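Local coordinates for protein farnesyltransferase, putative (Trypanosoma cruzi, PDB 3WCA) that probably condenses two molecules of farnesyl diphosphate into squalene with magnesium and a reduced nicotinamide cofactor, the first step from farnesyl diphosphate toward lanosterol, at residues R54-I59 / S122-A127; L159-V164 / F199-N204; L174-S179 / V184-D189; N204-F209 / A252-A257. The protein carries 1 engineered substitution. All coordinates share one frame; numbering follows the deposited sequence.

Interaction 1 of 4, residues R54-I59 / S122-A127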
loop_
_atom_site.group_PDB
_atom_site.type_symbol
_atom_site.label_atom_id
_atom_site.label_comp_id
_atom_site.label_asym_id
_atom_site.label_seq_id
_atom_site.Cartn_x
_atom_site.Cartn_y
_atom_site.Cartn_z
ATOM N N ARG A 54 9.229 -16.126 2.287
ATOM C CA ARG A 54 8.060 -15.830 3.088
ATOM C C ARG A 54 8.389 -15.393 4.502
ATOM O O ARG A 54 7.749 -14.483 5.039
ATOM C CB ARG A 54 7.133 -17.045 3.111
ATOM C CG ARG A 54 5.705 -16.704 3.445
ATOM C CD ARG A 54 4.772 -17.788 2.960
ATOM N NE ARG A 54 4.778 -18.943 3.838
ATOM C CZ ARG A 54 4.597 -20.196 3.431
ATOM N NH1 ARG A 54 4.398 -20.467 2.151
ATOM N NH2 ARG A 54 4.617 -21.179 4.316
ATOM N N ASP A 55 9.378 -16.046 5.108
ATOM C CA ASP A 55 9.781 -15.699 6.466
ATOM C C ASP A 55 10.352 -14.293 6.466
ATOM O O ASP A 55 10.021 -13.486 7.324
ATOM C CB ASP A 55 10.848 -16.667 7.002
ATOM C CG ASP A 55 10.322 -18.080 7.189
ATOM O OD1 ASP A 55 9.151 -18.236 7.594
ATOM O OD2 ASP A 55 11.093 -19.035 6.945
ATOM N N ALA A 56 11.217 -14.008 5.496
ATOM C CA ALA A 56 11.841 -12.698 5.399
ATOM C C ALA A 56 10.789 -11.603 5.183
ATOM O O ALA A 56 10.821 -10.556 5.836
ATOM C CB ALA A 56 12.844 -12.692 4.265
ATOM N N VAL A 57 9.862 -11.847 4.261
ATOM C CA VAL A 57 8.811 -10.879 3.977
ATOM C C VAL A 57 7.860 -10.733 5.168
ATOM O O VAL A 57 7.413 -9.626 5.479
ATOM C CB VAL A 57 8.036 -11.271 2.707
ATOM C CG1 VAL A 57 6.755 -10.469 2.589
ATOM C CG2 VAL A 57 8.906 -11.022 1.496
ATOM N N CYS A 58 7.562 -11.832 5.853
ATOM C CA CYS A 58 6.678 -11.750 7.011
ATOM C C CYS A 58 7.270 -10.898 8.138
ATOM O O CYS A 58 6.563 -10.117 8.782
ATOM C CB CYS A 58 6.370 -13.136 7.558
ATOM S SG CYS A 58 5.515 -13.064 9.124
ATOM N N ILE A 59 8.566 -11.066 8.382
ATOM C CA ILE A 59 9.252 -10.309 9.425
ATOM C C ILE A 59 9.378 -8.845 9.012
ATOM O O ILE A 59 9.259 -7.941 9.841
ATOM C CB ILE A 59 10.659 -10.884 9.686
ATOM C CG1 ILE A 59 10.542 -12.341 10.111
ATOM C CG2 ILE A 59 11.377 -10.061 10.760
ATOM C CD1 ILE A 59 9.527 -12.560 11.225
ATOM N N SER A 122 17.020 -12.205 13.760
ATOM C CA SER A 122 18.416 -12.603 13.929
ATOM C C SER A 122 18.764 -13.913 13.232
ATOM O O SER A 122 19.939 -14.204 13.009
ATOM C CB SER A 122 18.768 -12.716 15.417
ATOM O OG SER A 122 18.124 -13.828 16.014
ATOM N N ARG A 123 17.751 -14.703 12.888
ATOM C CA ARG A 123 17.992 -15.968 12.207
ATOM C C ARG A 123 17.838 -15.858 10.693
ATOM O O ARG A 123 17.813 -16.867 9.991
ATOM C CB ARG A 123 17.067 -17.060 12.759
ATOM C CG ARG A 123 17.449 -17.516 14.171
ATOM C CD ARG A 123 16.747 -18.812 14.589
ATOM N NE ARG A 123 15.368 -18.611 15.034
ATOM C CZ ARG A 123 15.021 -18.035 16.183
ATOM N NH1 ARG A 123 15.950 -17.593 17.018
ATOM N NH2 ARG A 123 13.741 -17.909 16.502
ATOM N N LEU A 124 17.738 -14.631 10.188
ATOM C CA LEU A 124 17.606 -14.419 8.748
ATOM C C LEU A 124 18.968 -14.217 8.113
ATOM O O LEU A 124 19.938 -13.888 8.787
ATOM C CB LEU A 124 16.743 -13.188 8.445
ATOM C CG LEU A 124 15.223 -13.253 8.595
ATOM C CD1 LEU A 124 14.646 -11.862 8.370
ATOM C CD2 LEU A 124 14.633 -14.239 7.597
ATOM N N GLY A 125 19.037 -14.409 6.805
ATOM C CA GLY A 125 20.296 -14.214 6.119
ATOM C C GLY A 125 20.773 -12.789 6.347
ATOM O O GLY A 125 19.983 -11.900 6.655
ATOM N N LYS A 126 22.074 -12.580 6.195
ATOM C CA LYS A 126 22.675 -11.267 6.381
ATOM C C LYS A 126 22.057 -10.241 5.436
ATOM O O LYS A 126 21.692 -9.144 5.859
ATOM C CB LYS A 126 24.186 -11.356 6.137
ATOM C CG LYS A 126 24.896 -10.020 5.945
ATOM C CD LYS A 126 25.024 -9.248 7.249
ATOM C CE LYS A 126 25.836 -7.974 7.037
ATOM N NZ LYS A 126 27.169 -8.274 6.438
ATOM N N ALA A 127 21.943 -10.605 4.161
ATOM C CA ALA A 127 21.382 -9.715 3.149
ATOM C C ALA A 127 19.909 -9.333 3.394
ATOM O O ALA A 127 19.507 -8.213 3.086
ATOM C CB ALA A 127 21.551 -10.333 1.763
#
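Leu124 lays its CD2 methyl over one face of the flat peptide group that joins Asp55 to Ala56, almost directly above Ala56 N at 4.0 Å. The other planar group close by, the carboxylate of Asp55, is engaged elsewhere: its OD1 is hydrogen-bonded to the hydroxyl of Tyr32 on helix 26-38. The rest of the contact belongs to the two branches of Leu124. CD2 also touches Ala56 CA at 3.9 Å and lies 4.1 Å from Ala56 CB, while CD1 reaches up the helix to Ile59 CB at 4.3 Å. This spread follows from the torsions of Leu124, whose CG is anti to its own carbonyl carbon (chi1 -76°), which sets both methyls against helix 51-72. Alanine suits position 56 because its single methyl lets the leucine come down onto the helix backbone. Ile59, one turn further on, offers a branched surface for the second methyl. Leu124 is the last side chain before Gly125, the N-cap residue of helix 126-147, and it packs on Gln129 and Ile132 of that helix as well. Leu124 thus lies between helix 51-72 and helix 126-147. With no hydrogen bond or salt bridge between the segments, the contact rests on van der Waals and hydrophobic forces, and its small area suggests a modest contribution.

Interaction 2 of 4, residues L159-V164 / F199-N204. With FPS (S-[(2E,6E)-3,7,11-trimethyldodeca-2,6,10-trienyl] trihydrogen thiodiphosphate), chain E.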
loop_
_atom_site.group_PDB
_atom_site.type_symbol
_atom_site.label_atom_id
_atom_site.label_comp_id
_atom_site.label_asym_id
_atom_site.label_seq_id
_atom_site.Cartn_x
_atom_site.Cartn_y
_atom_site.Cartn_z
ATOM N N LEU A 159 5.313 11.879 -2.047
ATOM C CA LEU A 159 6.434 11.575 -1.168
ATOM C C LEU A 159 5.989 10.780 0.051
ATOM O O LEU A 159 6.670 9.839 0.463
ATOM C CB LEU A 159 7.163 12.859 -0.740
ATOM C CG LEU A 159 8.420 12.685 0.130
ATOM C CD1 LEU A 159 9.486 11.891 -0.641
ATOM C CD2 LEU A 159 8.961 14.076 0.555
ATOM N N TYR A 160 4.850 11.146 0.630
ATOM C CA TYR A 160 4.354 10.417 1.793
ATOM C C TYR A 160 4.032 8.962 1.405
ATOM O O TYR A 160 4.283 8.040 2.184
ATOM C CB TYR A 160 3.103 11.084 2.383
ATOM C CG TYR A 160 2.536 10.330 3.568
ATOM C CD1 TYR A 160 3.127 10.423 4.829
ATOM C CD2 TYR A 160 1.442 9.469 3.416
ATOM C CE1 TYR A 160 2.647 9.673 5.910
ATOM C CE2 TYR A 160 0.954 8.716 4.484
ATOM C CZ TYR A 160 1.562 8.819 5.728
ATOM O OH TYR A 160 1.097 8.064 6.783
ATOM N N CYS A 161 3.469 8.771 0.213
ATOM C CA CYS A 161 3.143 7.435 -0.264
ATOM C C CYS A 161 4.435 6.652 -0.435
ATOM O O CYS A 161 4.483 5.448 -0.172
ATOM C CB CYS A 161 2.378 7.493 -1.599
ATOM S SG CYS A 161 0.644 8.011 -1.417
ATOM N N HIS A 162 5.482 7.349 -0.872
ATOM C CA HIS A 162 6.788 6.730 -1.065
ATOM C C HIS A 162 7.301 6.163 0.257
ATOM O O HIS A 162 7.712 5.004 0.325
ATOM C CB HIS A 162 7.786 7.762 -1.606
ATOM C CG HIS A 162 9.217 7.331 -1.516
ATOM N ND1 HIS A 162 9.745 6.335 -2.308
ATOM C CD2 HIS A 162 10.227 7.755 -0.717
ATOM C CE1 HIS A 162 11.020 6.162 -2.001
ATOM N NE2 HIS A 162 11.337 7.011 -1.038
ATOM N N TYR A 163 7.254 6.976 1.306
ATOM C CA TYR A 163 7.730 6.565 2.621
ATOM C C TYR A 163 6.973 5.413 3.267
ATOM O O TYR A 163 7.577 4.594 3.961
ATOM C CB TYR A 163 7.700 7.741 3.617
ATOM C CG TYR A 163 8.703 8.865 3.370
ATOM C CD1 TYR A 163 10.067 8.603 3.230
ATOM C CD2 TYR A 163 8.282 10.193 3.319
ATOM C CE1 TYR A 163 10.993 9.645 3.048
ATOM C CE2 TYR A 163 9.190 11.239 3.137
ATOM C CZ TYR A 163 10.541 10.963 3.002
ATOM O OH TYR A 163 11.425 12.005 2.816
ATOM N N VAL A 164 5.657 5.345 3.071
ATOM C CA VAL A 164 4.910 4.295 3.732
ATOM C C VAL A 164 4.497 3.113 2.874
ATOM O O VAL A 164 3.985 2.134 3.411
ATOM C CB VAL A 164 3.642 4.861 4.442
ATOM C CG1 VAL A 164 4.051 6.005 5.401
ATOM C CG2 VAL A 164 2.617 5.345 3.405
ATOM N N PHE A 199 0.479 2.766 -6.242
ATOM C CA PHE A 199 -0.822 2.380 -6.753
ATOM C C PHE A 199 -1.664 1.759 -5.654
ATOM O O PHE A 199 -2.855 2.046 -5.546
ATOM C CB PHE A 199 -0.704 1.391 -7.911
ATOM C CG PHE A 199 -2.028 1.105 -8.595
ATOM C CD1 PHE A 199 -2.771 2.146 -9.159
ATOM C CD2 PHE A 199 -2.534 -0.190 -8.664
ATOM C CE1 PHE A 199 -3.997 1.904 -9.779
ATOM C CE2 PHE A 199 -3.763 -0.450 -9.282
ATOM C CZ PHE A 199 -4.496 0.588 -9.840
ATOM N N LEU A 200 -1.050 0.910 -4.835
ATOM C CA LEU A 200 -1.784 0.274 -3.754
ATOM C C LEU A 200 -2.171 1.274 -2.670
ATOM O O LEU A 200 -3.322 1.318 -2.242
ATOM C CB LEU A 200 -0.967 -0.859 -3.100
ATOM C CG LEU A 200 -0.467 -2.044 -3.940
ATOM C CD1 LEU A 200 0.066 -3.143 -2.996
ATOM C CD2 LEU A 200 -1.603 -2.593 -4.800
ATOM N N GLN A 201 -1.206 2.076 -2.227
ATOM C CA GLN A 201 -1.470 3.020 -1.165
ATOM C C GLN A 201 -2.538 4.025 -1.583
ATOM O O GLN A 201 -3.453 4.292 -0.828
ATOM C CB GLN A 201 -0.175 3.742 -0.754
ATOM C CG GLN A 201 -0.303 4.618 0.503
ATOM C CD GLN A 201 -0.719 3.832 1.748
ATOM O OE1 GLN A 201 -0.198 2.754 2.016
ATOM N NE2 GLN A 201 -1.651 4.381 2.515
ATOM N N LYS A 202 -2.432 4.554 -2.793
ATOM C CA LYS A 202 -3.393 5.544 -3.258
ATOM C C LYS A 202 -4.811 4.993 -3.397
ATOM O O LYS A 202 -5.776 5.678 -3.055
ATOM C CB LYS A 202 -2.918 6.170 -4.578
ATOM C CG LYS A 202 -1.691 7.066 -4.406
ATOM C CD LYS A 202 -1.414 7.896 -5.651
ATOM C CE LYS A 202 -0.175 8.766 -5.479
ATOM N NZ LYS A 202 0.121 9.577 -6.701
ATOM N N THR A 203 -4.946 3.762 -3.887
ATOM C CA THR A 203 -6.273 3.178 -4.027
ATOM C C THR A 203 -6.880 3.026 -2.639
ATOM O O THR A 203 -8.070 3.255 -2.452
ATOM C CB THR A 203 -6.226 1.820 -4.747
ATOM O OG1 THR A 203 -5.645 1.998 -6.046
ATOM C CG2 THR A 203 -7.633 1.261 -4.931
ATOM N N ASN A 204 -6.065 2.678 -1.648
ATOM C CA ASN A 204 -6.618 2.541 -0.314
ATOM C C ASN A 204 -6.979 3.906 0.256
ATOM O O ASN A 204 -8.023 4.057 0.867
ATOM C CB ASN A 204 -5.647 1.818 0.622
ATOM C CG ASN A 204 -5.473 0.342 0.262
ATOM O OD1 ASN A 204 -6.278 -0.235 -0.473
ATOM N ND2 ASN A 204 -4.426 -0.272 0.790
HETATM C C1 FPS E . -1.915 -1.432 4.116
HETATM S S1 FPS E . -1.770 -2.867 5.290
HETATM C C2 FPS E . -0.583 -1.257 3.326
HETATM C C3 FPS E . -0.358 -0.881 2.006
HETATM C C4 FPS E . -1.447 -0.535 1.014
HETATM C C5 FPS E . 1.079 -0.835 1.539
HETATM C C6 FPS E . 1.802 -2.193 1.279
HETATM C C7 FPS E . 2.645 -2.007 0.036
HETATM C C8 FPS E . 3.161 -2.969 -0.744
HETATM C C10 FPS E . 3.995 -2.491 -1.948
HETATM C C9 FPS E . 2.965 -4.469 -0.492
HETATM C C11 FPS E . 3.950 -3.464 -3.104
HETATM C C12 FPS E . 5.131 -3.211 -4.004
HETATM C C13 FPS E . 5.789 -4.151 -4.719
HETATM C C14 FPS E . 5.421 -5.641 -4.714
HETATM C C15 FPS E . 6.962 -3.691 -5.581
HETATM P PA FPS E . -2.710 -4.534 4.499
HETATM O O1A FPS E . -2.177 -4.809 3.064
HETATM O O2A FPS E . -2.390 -5.697 5.404
HETATM O O3A FPS E . -4.381 -4.553 4.626
HETATM P PB FPS E . -5.632 -3.473 4.259
HETATM O O1B FPS E . -6.804 -4.200 3.534
HETATM O O2B FPS E . -6.215 -2.898 5.600
HETATM O O3B FPS E . -5.115 -2.367 3.248
#
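Cys161 SG fits between the stems of two consecutive residues, 3.9 Å from Lys202 CG and 4.0 Å from Gln201 CG, and makes the compact, more deeply buried half of this helix crossing. A small, polarisable thiol suits a place between two aliphatic stems. The axes of the two short segments pass 9.7 Å apart, their N-to-C directions 114° apart. The aliphatic part of Lys202 lies beside the sulfur, and its extended chain carries NZ to Asp158, Asp256 and His260. The partly exposed half is thinner: Val164 CG2 meets Gln201 CD at 4.0 Å, the two side chains crossing at about a right angle. Gln201 CG stands anti to its backbone N (chi1 -172°), and a bend at chi2 (60°) turns the amide toward the pocket, where OE1 approaches C3 of farnesyl thiodiphosphate, the bound thio analogue of the substrate, at 3.6 Å. Leu200 CD1 packs on C8 of the same chain at 3.8 Å, apolar against apolar. The magnesium ion, about 5 Å from the Val164 side chain, and the metal ligands Asp68 and Glu71 lie nearby; Glu71 is hydrogen-bonded to Tyr160. Two packed helices bordering both prenyl chain and metal are characteristic of the all-helical isoprenoid synthase fold of squalene and phytoene synthases.

Interaction 3 of 4, residues L174-S179 / V184-D189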
loop_
_atom_site.group_PDB
_atom_site.type_symbol
_atom_site.label_atom_id
_atom_site.label_comp_id
_atom_site.label_asym_id
_atom_site.label_seq_id
_atom_site.Cartn_x
_atom_site.Cartn_y
_atom_site.Cartn_z
ATOM N N LEU A 174 14.227 -5.661 -3.386
ATOM C CA LEU A 174 15.578 -6.009 -2.950
ATOM C C LEU A 174 15.600 -7.393 -2.293
ATOM O O LEU A 174 16.619 -8.077 -2.314
ATOM C CB LEU A 174 16.128 -4.958 -1.983
ATOM C CG LEU A 174 16.406 -3.567 -2.565
ATOM C CD1 LEU A 174 16.745 -2.611 -1.420
ATOM C CD2 LEU A 174 17.544 -3.624 -3.589
ATOM N N LEU A 175 14.486 -7.804 -1.696
ATOM C CA LEU A 175 14.435 -9.129 -1.102
ATOM C C LEU A 175 14.339 -10.171 -2.220
ATOM O O LEU A 175 14.870 -11.263 -2.083
ATOM C CB LEU A 175 13.237 -9.285 -0.160
ATOM C CG LEU A 175 13.296 -8.613 1.204
ATOM C CD1 LEU A 175 12.028 -8.957 1.962
ATOM C CD2 LEU A 175 14.517 -9.084 1.988
ATOM N N TYR A 176 13.665 -9.833 -3.319
ATOM C CA TYR A 176 13.527 -10.765 -4.443
ATOM C C TYR A 176 14.890 -11.047 -5.076
ATOM O O TYR A 176 15.216 -12.191 -5.405
ATOM C CB TYR A 176 12.606 -10.214 -5.549
ATOM C CG TYR A 176 11.166 -9.891 -5.167
ATOM C CD1 TYR A 176 10.581 -10.396 -4.010
ATOM C CD2 TYR A 176 10.385 -9.080 -5.994
ATOM C CE1 TYR A 176 9.243 -10.092 -3.681
ATOM C CE2 TYR A 176 9.063 -8.778 -5.681
ATOM C CZ TYR A 176 8.497 -9.279 -4.531
ATOM O OH TYR A 176 7.186 -8.957 -4.235
ATOM N N VAL A 177 15.669 -9.991 -5.279
ATOM C CA VAL A 177 16.992 -10.126 -5.879
ATOM C C VAL A 177 17.927 -10.889 -4.945
ATOM O O VAL A 177 18.570 -11.860 -5.337
ATOM C CB VAL A 177 17.600 -8.746 -6.181
ATOM C CG1 VAL A 177 19.037 -8.898 -6.681
ATOM C CG2 VAL A 177 16.760 -8.042 -7.225
ATOM N N SER A 178 17.984 -10.443 -3.701
ATOM C CA SER A 178 18.832 -11.065 -2.704
ATOM C C SER A 178 18.573 -12.566 -2.575
ATOM O O SER A 178 19.481 -13.335 -2.260
ATOM C CB SER A 178 18.613 -10.381 -1.356
ATOM O OG SER A 178 19.428 -10.960 -0.358
ATOM N N SER A 179 17.333 -12.977 -2.821
ATOM C CA SER A 179 16.947 -14.377 -2.711
ATOM C C SER A 179 17.431 -15.212 -3.886
ATOM O O SER A 179 17.562 -16.433 -3.775
ATOM C CB SER A 179 15.427 -14.498 -2.648
ATOM O OG SER A 179 14.863 -14.325 -3.942
ATOM N N VAL A 184 19.214 -9.990 -10.808
ATOM C CA VAL A 184 19.814 -8.802 -10.197
ATOM C C VAL A 184 19.465 -7.510 -10.929
ATOM O O VAL A 184 19.544 -6.419 -10.365
ATOM C CB VAL A 184 21.360 -8.913 -10.149
ATOM C CG1 VAL A 184 21.940 -7.772 -9.312
ATOM C CG2 VAL A 184 21.777 -10.265 -9.587
ATOM N N ARG A 185 19.081 -7.628 -12.190
ATOM C CA ARG A 185 18.735 -6.450 -12.978
ATOM C C ARG A 185 17.487 -5.749 -12.421
ATOM O O ARG A 185 17.292 -4.551 -12.619
ATOM C CB ARG A 185 18.484 -6.865 -14.427
ATOM C CG ARG A 185 18.778 -5.790 -15.467
ATOM C CD ARG A 185 20.138 -6.003 -16.156
ATOM N NE ARG A 185 21.211 -5.153 -15.633
ATOM C CZ ARG A 185 21.909 -5.403 -14.527
ATOM N NH1 ARG A 185 21.661 -6.488 -13.809
ATOM N NH2 ARG A 185 22.860 -4.563 -14.136
ATOM N N LEU A 186 16.655 -6.503 -11.711
ATOM C CA LEU A 186 15.417 -5.971 -11.163
ATOM C C LEU A 186 15.654 -4.739 -10.295
ATOM O O LEU A 186 14.908 -3.765 -10.376
ATOM C CB LEU A 186 14.695 -7.060 -10.359
ATOM C CG LEU A 186 13.174 -6.927 -10.219
ATOM C CD1 LEU A 186 12.510 -6.995 -11.594
ATOM C CD2 LEU A 186 12.654 -8.043 -9.331
ATOM N N ALA A 187 16.704 -4.777 -9.484
ATOM C CA ALA A 187 17.027 -3.665 -8.593
ATOM C C ALA A 187 17.787 -2.511 -9.244
ATOM O O ALA A 187 18.199 -1.579 -8.551
ATOM C CB ALA A 187 17.813 -4.183 -7.391
ATOM N N ASP A 188 17.979 -2.556 -10.560
ATOM C CA ASP A 188 18.695 -1.478 -11.236
ATOM C C ASP A 188 18.009 -0.142 -11.013
ATOM O O ASP A 188 18.609 0.786 -10.465
ATOM C CB ASP A 188 18.811 -1.748 -12.735
ATOM C CG ASP A 188 19.873 -2.781 -13.055
ATOM O OD1 ASP A 188 20.797 -2.961 -12.231
ATOM O OD2 ASP A 188 19.792 -3.403 -14.133
ATOM N N ASP A 189 16.755 -0.048 -11.444
ATOM C CA ASP A 189 15.963 1.165 -11.280
ATOM C C ASP A 189 14.701 0.807 -10.501
ATOM O O ASP A 189 13.829 0.090 -11.010
ATOM C CB ASP A 189 15.569 1.750 -12.638
ATOM C CG ASP A 189 14.826 3.067 -12.503
ATOM O OD1 ASP A 189 14.214 3.275 -11.436
ATOM O OD2 ASP A 189 14.842 3.887 -13.452
#
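Val177 holds CG1 anti to its backbone N (chi1 174°) and CG2 anti to its carbonyl carbon, a pose that spreads the two methyls over different residues of segment 184-189. CG1 presses on Val184 CA at 3.6 Å, and the two valines cross at about a right angle. CG2 lies 3.9 Å from Leu186 CB and 4.0 Å from Ala187 CB, the side chains of Val177 and Leu186 lying alongside with their tips pointing opposite ways. A short beta-branched residue suits a place where the backbones come so near, with CA of Val177 and CA of Val184 5.3 Å apart. Ala187, smaller still, also receives Leu174 CD2 on its CB at 3.9 Å. Leu186 brings CD2 to the edge of the Tyr176 ring, close to its plane and 4.2 Å from CD2 of the tyrosine. That ring belongs to the ligand pocket and touches the bound farnesyl analogue. The chain thus doubles back from helix 154-179 in a turn that lies against the helix end before helix 191-207 starts. Helices 126-147 and 51-72 also pack on segment 174-179, helix 274-294 meets Tyr176, and Leu186 reaches Ser270 and Leu271; no strand is involved, for the fold is all helical.

Interaction 4 of 4, residues N204-F209 / A252-A257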
loop_
_atom_site.group_PDB
_atom_site.type_symbol
_atom_site.label_atom_id
_atom_site.label_comp_id
_atom_site.label_asym_id
_atom_site.label_seq_id
_atom_site.Cartn_x
_atom_site.Cartn_y
_atom_site.Cartn_z
ATOM N N ASN A 204 -6.065 2.678 -1.648
ATOM C CA ASN A 204 -6.618 2.541 -0.314
ATOM C C ASN A 204 -6.979 3.906 0.256
ATOM O O ASN A 204 -8.023 4.057 0.867
ATOM C CB ASN A 204 -5.647 1.818 0.622
ATOM C CG ASN A 204 -5.473 0.342 0.262
ATOM O OD1 ASN A 204 -6.278 -0.235 -0.473
ATOM N ND2 ASN A 204 -4.426 -0.272 0.790
ATOM N N ILE A 205 -6.118 4.901 0.060
ATOM C CA ILE A 205 -6.396 6.244 0.573
ATOM C C ILE A 205 -7.707 6.776 -0.023
ATOM O O ILE A 205 -8.509 7.427 0.668
ATOM C CB ILE A 205 -5.213 7.213 0.260
ATOM C CG1 ILE A 205 -4.110 7.015 1.306
ATOM C CG2 ILE A 205 -5.689 8.675 0.269
ATOM C CD1 ILE A 205 -2.814 7.780 1.013
ATOM N N ILE A 206 -7.928 6.481 -1.302
ATOM C CA ILE A 206 -9.141 6.903 -1.978
ATOM C C ILE A 206 -10.357 6.171 -1.405
ATOM O O ILE A 206 -11.367 6.802 -1.069
ATOM C CB ILE A 206 -9.068 6.621 -3.491
ATOM C CG1 ILE A 206 -8.027 7.530 -4.139
ATOM C CG2 ILE A 206 -10.436 6.822 -4.129
ATOM C CD1 ILE A 206 -7.798 7.254 -5.619
ATOM N N ARG A 207 -10.255 4.847 -1.295
ATOM C CA ARG A 207 -11.350 4.022 -0.780
ATOM C C ARG A 207 -11.713 4.329 0.667
ATOM O O ARG A 207 -12.892 4.305 1.025
ATOM C CB ARG A 207 -11.007 2.518 -0.870
ATOM C CG ARG A 207 -12.108 1.581 -0.288
ATOM C CD ARG A 207 -11.551 0.220 0.201
ATOM N NE ARG A 207 -10.491 0.394 1.197
ATOM C CZ ARG A 207 -9.566 -0.524 1.485
ATOM N NH1 ARG A 207 -9.577 -1.695 0.851
ATOM N NH2 ARG A 207 -8.607 -0.263 2.379
ATOM N N ASP A 208 -10.706 4.609 1.493
ATOM C CA ASP A 208 -10.935 4.860 2.916
ATOM C C ASP A 208 -11.190 6.307 3.333
ATOM O O ASP A 208 -11.137 6.622 4.518
ATOM C CB ASP A 208 -9.761 4.310 3.744
ATOM C CG ASP A 208 -9.562 2.809 3.558
ATOM O OD1 ASP A 208 -10.543 2.115 3.227
ATOM O OD2 ASP A 208 -8.421 2.324 3.756
ATOM N N PHE A 209 -11.476 7.183 2.374
ATOM C CA PHE A 209 -11.732 8.585 2.698
ATOM C C PHE A 209 -12.696 8.813 3.863
ATOM O O PHE A 209 -12.345 9.471 4.839
ATOM C CB PHE A 209 -12.274 9.334 1.481
ATOM C CG PHE A 209 -12.671 10.762 1.779
ATOM C CD1 PHE A 209 -11.722 11.774 1.803
ATOM C CD2 PHE A 209 -13.994 11.082 2.074
ATOM C CE1 PHE A 209 -12.082 13.078 2.114
ATOM C CE2 PHE A 209 -14.359 12.394 2.388
ATOM C CZ PHE A 209 -13.402 13.386 2.407
ATOM N N ALA A 252 -10.897 12.972 -9.611
ATOM C CA ALA A 252 -9.575 13.547 -9.855
ATOM C C ALA A 252 -8.545 12.729 -9.088
ATOM O O ALA A 252 -7.391 12.625 -9.496
ATOM C CB ALA A 252 -9.526 15.008 -9.394
ATOM N N MET A 253 -8.957 12.148 -7.971
ATOM C CA MET A 253 -8.026 11.338 -7.200
ATOM C C MET A 253 -7.735 10.067 -7.992
ATOM O O MET A 253 -6.581 9.654 -8.123
ATOM C CB MET A 253 -8.619 10.999 -5.840
ATOM C CG MET A 253 -8.730 12.201 -4.910
ATOM S SD MET A 253 -7.139 12.837 -4.290
ATOM C CE MET A 253 -6.576 11.441 -3.314
ATOM N N VAL A 254 -8.791 9.470 -8.537
ATOM C CA VAL A 254 -8.667 8.259 -9.335
ATOM C C VAL A 254 -7.704 8.528 -10.499
ATOM O O VAL A 254 -6.766 7.756 -10.732
ATOM C CB VAL A 254 -10.041 7.821 -9.865
ATOM C CG1 VAL A 254 -9.892 6.683 -10.863
ATOM C CG2 VAL A 254 -10.907 7.367 -8.703
ATOM N N ALA A 255 -7.930 9.630 -11.215
ATOM C CA ALA A 255 -7.070 10.002 -12.339
ATOM C C ALA A 255 -5.622 10.053 -11.882
ATOM O O ALA A 255 -4.712 9.637 -12.591
ATOM C CB ALA A 255 -7.483 11.367 -12.897
ATOM N N ASP A 256 -5.406 10.564 -10.681
ATOM C CA ASP A 256 -4.050 10.650 -10.173
ATOM C C ASP A 256 -3.443 9.255 -9.947
ATOM O O ASP A 256 -2.267 9.024 -10.230
ATOM C CB ASP A 256 -4.032 11.439 -8.879
ATOM C CG ASP A 256 -2.658 11.486 -8.260
ATOM O OD1 ASP A 256 -1.798 12.202 -8.807
ATOM O OD2 ASP A 256 -2.439 10.798 -7.235
ATOM N N ALA A 257 -4.247 8.315 -9.460
ATOM C CA ALA A 257 -3.739 6.962 -9.211
ATOM C C ALA A 257 -3.472 6.194 -10.499
ATOM O O ALA A 257 -2.565 5.377 -10.561
ATOM C CB ALA A 257 -4.723 6.180 -8.339
#
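The last turn of helix 191-207 packs beside helix 243-258, with CA of Ile206 and CA of Met253 6.9 Å apart, in the all-helical isoprenoid synthase fold. Every close approach across the contact is made by Ile206. Its CG1 stands anti to the carbonyl carbon and the chain runs on extended (chi2 175°), which puts CD1 against the neighbouring helix, 3.7 Å from Met253 O and 3.8 Å from Val254 N. The methyl therefore touches the backbone itself as well as side chains. Met253 CB lies 3.8 Å from CD1, the two side chains passing antiparallel, and one turn later the small Ala257 offers its CB at 4.2 Å. The slim ethyl arm of isoleucine suits this approach, for it carries a single methyl onto backbone atoms. Met253 bends at chi2 and chi3, and its side chain also touches Tyr157 and Trp222. Ile206, Met253, Val254 and Ala257 are all buried, and Leu291 and Val294 of helix 274-294 extend the apolar cluster around Ile206. On another side of the same turn the chain leaves the helix at Asp208, which also stands at the N-cap position of helix 209-213, without a capping bond from its side chain, and opens a DXXED sequence that matches the second aspartate-rich motif of the family. Arg207 forms a salt bridge with this adjacent acid, gripping it side-on with two nitrogens. NE meets Asp208 OD1 at 2.7 Å from above the carboxylate plane, whereas NH2 points almost straight at Asp208 OD2, 2.9 Å away on the syn side, with an N-H...O angle of 177°.

Overall arrangement
Interactions 2 and 4 form one continuous region: they share Asn204 and helix 191-207, their centres lie 10 Å apart, and Lys202 NZ joins Asp256 OD2 across them at 2.9 Å. Interactions 1 and 3 make a second region, 16 Å between centres, where Val57 CG2 meets Leu175 CD1 at 3.8 Å. Helix 154-179 links the regions, entering interaction 2 with one part and interaction 3 with its C-terminal end. The bound farnesyl analogue touches Leu200 and Gln201 of interaction 2 and Tyr176 of interaction 3, two contacts whose centres lie 21 Å apart. Interaction 1, with the Ala56 side chain about 14 Å from the ligand, lies farther out.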